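Local coordinates for protein alpha-ketoglutarate-dependent 2,4-dichlorophenoxyacetate dioxygenase (Bradyrhizobium diazoefficiens, PDB 5BKE) that probably acts as a metal- and 2-oxoglutarate-dependent dioxygenase of the TfdA family, linked to the breakdown of aryloxyalkanoate herbicides, at residues D117-L129 / M277-V289. Sequence-based numbering, arbitrary orientation. Where two conformers were deposited one is given.
Sequences DSSFRPIPAKFSL and MRRATVAGTEPTV. With MN (manganese (II) ion), chain N; OGA (N-oxalylglycine), chain O.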
loop_
_atom_site.group_PDB
_atom_site.type_symbol
_atom_site.label_atom_id
_atom_site.label_comp_id
_atom_site.label_asym_id
_atom_site.label_seq_id
_atom_site.Cartn_x
_atom_site.Cartn_y
_atom_site.Cartn_z
ATOM N N ASP C 117 39.564 -15.941 -1.553
ATOM C CA ASP C 117 40.687 -16.827 -1.887
ATOM C C ASP C 117 40.832 -16.986 -3.391
ATOM O O ASP C 117 39.817 -17.121 -4.118
ATOM C CB ASP C 117 40.538 -18.225 -1.271
ATOM C CG ASP C 117 40.716 -18.248 0.234
ATOM O OD1 ASP C 117 41.471 -17.428 0.798
ATOM O OD2 ASP C 117 40.095 -19.135 0.857
ATOM N N SER C 118 42.102 -16.971 -3.817
ATOM C CA SER C 118 42.488 -17.194 -5.214
ATOM C C SER C 118 41.827 -16.225 -6.203
ATOM O O SER C 118 41.602 -16.573 -7.372
ATOM C CB SER C 118 42.236 -18.654 -5.618
ATOM O OG SER C 118 43.116 -19.530 -4.939
ATOM N N SER C 119 41.511 -15.013 -5.739
ATOM C CA SER C 119 40.939 -13.993 -6.610
ATOM C C SER C 119 41.976 -13.510 -7.653
ATOM O O SER C 119 41.616 -12.891 -8.666
ATOM C CB SER C 119 40.324 -12.841 -5.792
ATOM O OG SER C 119 41.298 -12.035 -5.157
ATOM N N PHE C 120 43.253 -13.817 -7.382
ATOM C CA PHE C 120 44.393 -13.635 -8.308
ATOM C C PHE C 120 44.492 -14.697 -9.421
ATOM O O PHE C 120 45.451 -14.689 -10.190
ATOM C CB PHE C 120 45.715 -13.602 -7.516
ATOM C CG PHE C 120 45.913 -14.794 -6.622
ATOM C CD1 PHE C 120 46.366 -16.020 -7.143
ATOM C CD2 PHE C 120 45.628 -14.708 -5.252
ATOM C CE1 PHE C 120 46.524 -17.130 -6.311
ATOM C CE2 PHE C 120 45.799 -15.814 -4.413
ATOM C CZ PHE C 120 46.242 -17.025 -4.944
ATOM N N ARG C 121 43.527 -15.616 -9.491
ATOM C CA ARG C 121 43.470 -16.634 -10.549
ATOM C C ARG C 121 42.376 -16.320 -11.564
ATOM O O ARG C 121 41.306 -15.834 -11.170
ATOM C CB ARG C 121 43.200 -18.024 -9.975
ATOM C CG ARG C 121 44.236 -18.520 -8.993
ATOM C CD ARG C 121 43.987 -19.984 -8.672
ATOM N NE ARG C 121 44.843 -20.415 -7.572
ATOM C CZ ARG C 121 46.123 -20.768 -7.692
ATOM N NH1 ARG C 121 46.732 -20.754 -8.879
ATOM N NH2 ARG C 121 46.799 -21.132 -6.607
ATOM N N PRO C 122 42.628 -16.606 -12.870
ATOM C CA PRO C 122 41.610 -16.328 -13.892
ATOM C C PRO C 122 40.270 -17.030 -13.614
ATOM O O PRO C 122 39.206 -16.459 -13.890
ATOM C CB PRO C 122 42.260 -16.829 -15.200
ATOM C CG PRO C 122 43.449 -17.632 -14.784
ATOM C CD PRO C 122 43.900 -17.027 -13.491
ATOM N N ILE C 123 40.329 -18.247 -13.075
ATOM C CA ILE C 123 39.143 -18.913 -12.537
ATOM C C ILE C 123 39.315 -18.979 -11.006
ATOM O O ILE C 123 40.086 -19.803 -10.508
ATOM C CB ILE C 123 38.879 -20.303 -13.181
ATOM C CG1 ILE C 123 38.722 -20.181 -14.714
ATOM C CG2 ILE C 123 37.615 -20.910 -12.599
ATOM C CD1 ILE C 123 38.699 -21.493 -15.487
ATOM N N PRO C 124 38.622 -18.090 -10.255
ATOM C CA PRO C 124 38.834 -18.070 -8.804
ATOM C C PRO C 124 38.121 -19.223 -8.099
ATOM O O PRO C 124 37.174 -19.787 -8.648
ATOM C CB PRO C 124 38.238 -16.727 -8.388
ATOM C CG PRO C 124 37.134 -16.491 -9.379
ATOM C CD PRO C 124 37.614 -17.090 -10.677
ATOM N N ALA C 125 38.576 -19.546 -6.891
ATOM C CA ALA C 125 38.053 -20.658 -6.089
ATOM C C ALA C 125 36.538 -20.587 -5.836
ATOM O O ALA C 125 35.967 -19.505 -5.774
ATOM C CB ALA C 125 38.788 -20.720 -4.767
ATOM N N LYS C 126 35.917 -21.758 -5.725
ATOM C CA LYS C 126 34.543 -21.896 -5.293
ATOM C C LYS C 126 34.509 -21.937 -3.749
ATOM O O LYS C 126 34.368 -20.886 -3.111
ATOM C CB LYS C 126 33.934 -23.150 -5.932
ATOM C CG LYS C 126 32.424 -23.253 -5.851
ATOM C CD LYS C 126 31.942 -24.500 -6.575
ATOM C CE LYS C 126 30.646 -25.030 -5.971
ATOM N NZ LYS C 126 30.164 -26.269 -6.644
ATOM N N PHE C 127 34.683 -23.121 -3.154
ATOM C CA PHE C 127 34.645 -23.262 -1.687
ATOM C C PHE C 127 36.032 -23.425 -1.097
ATOM O O PHE C 127 36.905 -24.067 -1.704
ATOM C CB PHE C 127 33.791 -24.461 -1.238
ATOM C CG PHE C 127 32.338 -24.400 -1.660
ATOM C CD1 PHE C 127 31.718 -23.195 -2.010
ATOM C CD2 PHE C 127 31.573 -25.563 -1.660
ATOM C CE1 PHE C 127 30.381 -23.164 -2.383
ATOM C CE2 PHE C 127 30.226 -25.536 -2.025
ATOM C CZ PHE C 127 29.634 -24.335 -2.396
ATOM N N SER C 128 36.219 -22.851 0.083
ATOM C CA SER C 128 37.364 -23.134 0.940
ATOM C C SER C 128 36.903 -23.771 2.247
ATOM O O SER C 128 35.902 -23.341 2.841
ATOM C CB SER C 128 38.123 -21.859 1.254
ATOM O OG SER C 128 38.626 -21.241 0.084
ATOM N N LEU C 129 37.641 -24.780 2.703
ATOM C CA LEU C 129 37.254 -25.559 3.891
ATOM C C LEU C 129 38.393 -25.593 4.908
ATOM O O LEU C 129 39.421 -26.227 4.661
ATOM C CB LEU C 129 36.855 -26.983 3.493
ATOM C CG LEU C 129 35.667 -27.189 2.553
ATOM C CD1 LEU C 129 35.989 -26.966 1.078
ATOM C CD2 LEU C 129 35.135 -28.591 2.767
ATOM N N MET C 277 46.352 -24.766 11.115
ATOM C CA MET C 277 45.122 -24.585 10.350
ATOM C C MET C 277 45.370 -25.087 8.928
ATOM O O MET C 277 46.362 -24.702 8.287
ATOM C CB MET C 277 44.692 -23.104 10.330
ATOM C CG MET C 277 44.615 -22.412 11.688
ATOM S SD MET C 277 43.366 -23.090 12.815
ATOM C CE MET C 277 41.860 -22.474 12.057
ATOM N N ARG C 278 44.474 -25.950 8.453
ATOM C CA ARG C 278 44.625 -26.638 7.164
ATOM C C ARG C 278 43.366 -26.474 6.306
ATOM O O ARG C 278 42.250 -26.657 6.792
ATOM C CB ARG C 278 44.934 -28.119 7.385
ATOM C CG ARG C 278 46.038 -28.379 8.401
ATOM C CD ARG C 278 46.400 -29.844 8.496
ATOM N NE ARG C 278 47.386 -30.057 9.547
ATOM C CZ ARG C 278 47.884 -31.237 9.915
ATOM N NH1 ARG C 278 47.501 -32.369 9.325
ATOM N NH2 ARG C 278 48.778 -31.282 10.897
ATOM N N ARG C 279 43.568 -26.137 5.034
ATOM C CA ARG C 279 42.493 -25.776 4.098
ATOM C C ARG C 279 42.386 -26.751 2.916
ATOM O O ARG C 279 43.394 -27.124 2.330
ATOM C CB ARG C 279 42.712 -24.338 3.577
ATOM C CG ARG C 279 41.525 -23.729 2.831
ATOM C CD ARG C 279 41.826 -22.326 2.322
ATOM N NE ARG C 279 42.370 -22.345 0.968
ATOM C CZ ARG C 279 42.982 -21.327 0.356
ATOM N NH1 ARG C 279 43.167 -20.157 0.959
ATOM N NH2 ARG C 279 43.422 -21.485 -0.888
ATOM N N ALA C 280 41.168 -27.169 2.587
ATOM C CA ALA C 280 40.895 -27.776 1.281
ATOM C C ALA C 280 40.232 -26.721 0.398
ATOM O O ALA C 280 39.385 -25.939 0.871
ATOM C CB ALA C 280 40.013 -29.005 1.414
ATOM N N THR C 281 40.626 -26.687 -0.871
ATOM C CA THR C 281 40.085 -25.709 -1.824
ATOM C C THR C 281 39.463 -26.390 -3.040
ATOM O O THR C 281 40.099 -27.224 -3.694
ATOM C CB THR C 281 41.140 -24.671 -2.249
ATOM O OG1 THR C 281 41.872 -24.250 -1.094
ATOM C CG2 THR C 281 40.472 -23.447 -2.854
ATOM N N VAL C 282 38.211 -26.036 -3.309
ATOM C CA VAL C 282 37.482 -26.543 -4.464
ATOM C C VAL C 282 37.620 -25.521 -5.577
ATOM O O VAL C 282 37.280 -24.343 -5.384
ATOM C CB VAL C 282 35.990 -26.772 -4.153
ATOM C CG1 VAL C 282 35.253 -27.332 -5.370
ATOM C CG2 VAL C 282 35.831 -27.695 -2.957
ATOM N N ALA C 283 38.121 -25.974 -6.729
ATOM C CA ALA C 283 38.326 -25.119 -7.904
ATOM C C ALA C 283 37.027 -24.464 -8.340
ATOM O O ALA C 283 35.964 -25.063 -8.217
ATOM C CB ALA C 283 38.904 -25.938 -9.060
ATOM N N GLY C 284 37.125 -23.246 -8.861
ATOM C CA GLY C 284 35.992 -22.585 -9.525
ATOM C C GLY C 284 35.652 -23.205 -10.876
ATOM O O GLY C 284 36.489 -23.869 -11.483
ATOM N N THR C 285 34.422 -22.975 -11.339
ATOM C CA THR C 285 33.929 -23.513 -12.620
ATOM C C THR C 285 34.122 -22.518 -13.772
ATOM O O THR C 285 34.613 -22.885 -14.854
ATOM C CB THR C 285 32.429 -23.871 -12.555
ATOM O OG1 THR C 285 32.101 -24.401 -11.259
ATOM C CG2 THR C 285 32.063 -24.885 -13.646
ATOM N N GLU C 286 33.732 -21.267 -13.535
ATOM C CA GLU C 286 33.681 -20.269 -14.590
ATOM C C GLU C 286 34.344 -18.972 -14.129
ATOM O O GLU C 286 34.274 -18.642 -12.945
ATOM C CB GLU C 286 32.222 -20.046 -15.015
ATOM C CG GLU C 286 31.983 -20.249 -16.509
ATOM C CD GLU C 286 30.590 -20.768 -16.829
ATOM O OE1 GLU C 286 29.789 -20.004 -17.414
ATOM O OE2 GLU C 286 30.291 -21.938 -16.499
ATOM N N PRO C 287 35.011 -18.240 -15.056
ATOM C CA PRO C 287 35.621 -16.955 -14.685
ATOM C C PRO C 287 34.555 -15.865 -14.441
ATOM O O PRO C 287 33.355 -16.123 -14.614
ATOM C CB PRO C 287 36.483 -16.620 -15.910
ATOM C CG PRO C 287 35.758 -17.250 -17.050
ATOM C CD PRO C 287 35.218 -18.540 -16.491
ATOM N N THR C 288 34.978 -14.673 -14.024
ATOM C CA THR C 288 34.052 -13.527 -13.981
ATOM C C THR C 288 34.143 -12.686 -15.272
ATOM O O THR C 288 33.184 -11.997 -15.626
ATOM C CB THR C 288 34.185 -12.663 -12.695
ATOM O OG1 THR C 288 35.477 -12.058 -12.639
ATOM C CG2 THR C 288 33.958 -13.498 -11.432
ATOM N N VAL C 289 35.283 -12.770 -15.969
ATOM C CA VAL C 289 35.471 -12.135 -17.287
ATOM C C VAL C 289 36.236 -13.017 -18.277
ATOM O O VAL C 289 37.320 -13.504 -17.972
ATOM C CB VAL C 289 36.148 -10.736 -17.228
ATOM C CG1 VAL C 289 35.108 -9.631 -17.177
ATOM C CG2 VAL C 289 37.121 -10.617 -16.069
HETATM MN MN MN N . 41.953 -17.030 2.776
HETATM C C1 OGA O . 42.447 -19.235 4.388
HETATM C C2 OGA O . 42.527 -18.138 5.328
HETATM C C4 OGA O . 42.664 -17.494 7.697
HETATM C C5 OGA O . 42.947 -18.248 8.968
HETATM O O1 OGA O . 42.087 -18.963 3.216
HETATM O O2 OGA O . 42.696 -20.392 4.793
HETATM O "O2'" OGA O . 42.640 -17.000 4.882
HETATM O O3 OGA O . 43.987 -18.946 8.997
HETATM N N1 OGA O . 42.434 -18.439 6.616
HETATM O O4 OGA O . 42.135 -18.158 9.917
HETATM O O HOH W 1 37.714 -14.111 -14.161
HETATM O O HOH W 2 39.909 -21.993 -9.058
HETATM O O HOH W 3 29.698 -25.045 -9.123
#
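L129 and A280 face each other as an antiparallel hydrogen-bonded pair, with L129 N to A280 O at 2.8 Å and A280 N returning to L129 O. S128 and T281 form the adjoining non-hydrogen-bonded pair, and the two strand axes run at 154°. Two more bonds extend the ladder, V282 N to F127 O, nearly straight at 174°, and K126 N to V282 O.

L129 CD1 rests 4.1 Å from V282 CG2; helix 52-59 packs on L129 and A280. The R279 chain bends at CG-CD (chi3 91°), and T281 OG1, also hydrogen-bonded to N86, receives NE and NH2 in the guanidinium plane. R279 NH1 donates to N-oxalylglycine O1 (2.8 Å). D117 OD2 lies over a guanidinium face, 3.2 Å from R279 NH1, a purely electrostatic salt bridge; the anti lone pair of D117 OD2 accepts a hydrogen bond from S128 OG.

A leucine replacing R279 would probably leave O1 without this donor and remove the positive charge over D117 OD2. D117 OD1 (2.1 Å from manganese), H115 and H264 form the two-histidine-one-carboxylate facial triad of 2-oxoglutarate-dependent dioxygenases; the analogue chelates the metal through O1 and O2', and T281-braced R279 holds its metal-bound carboxylate.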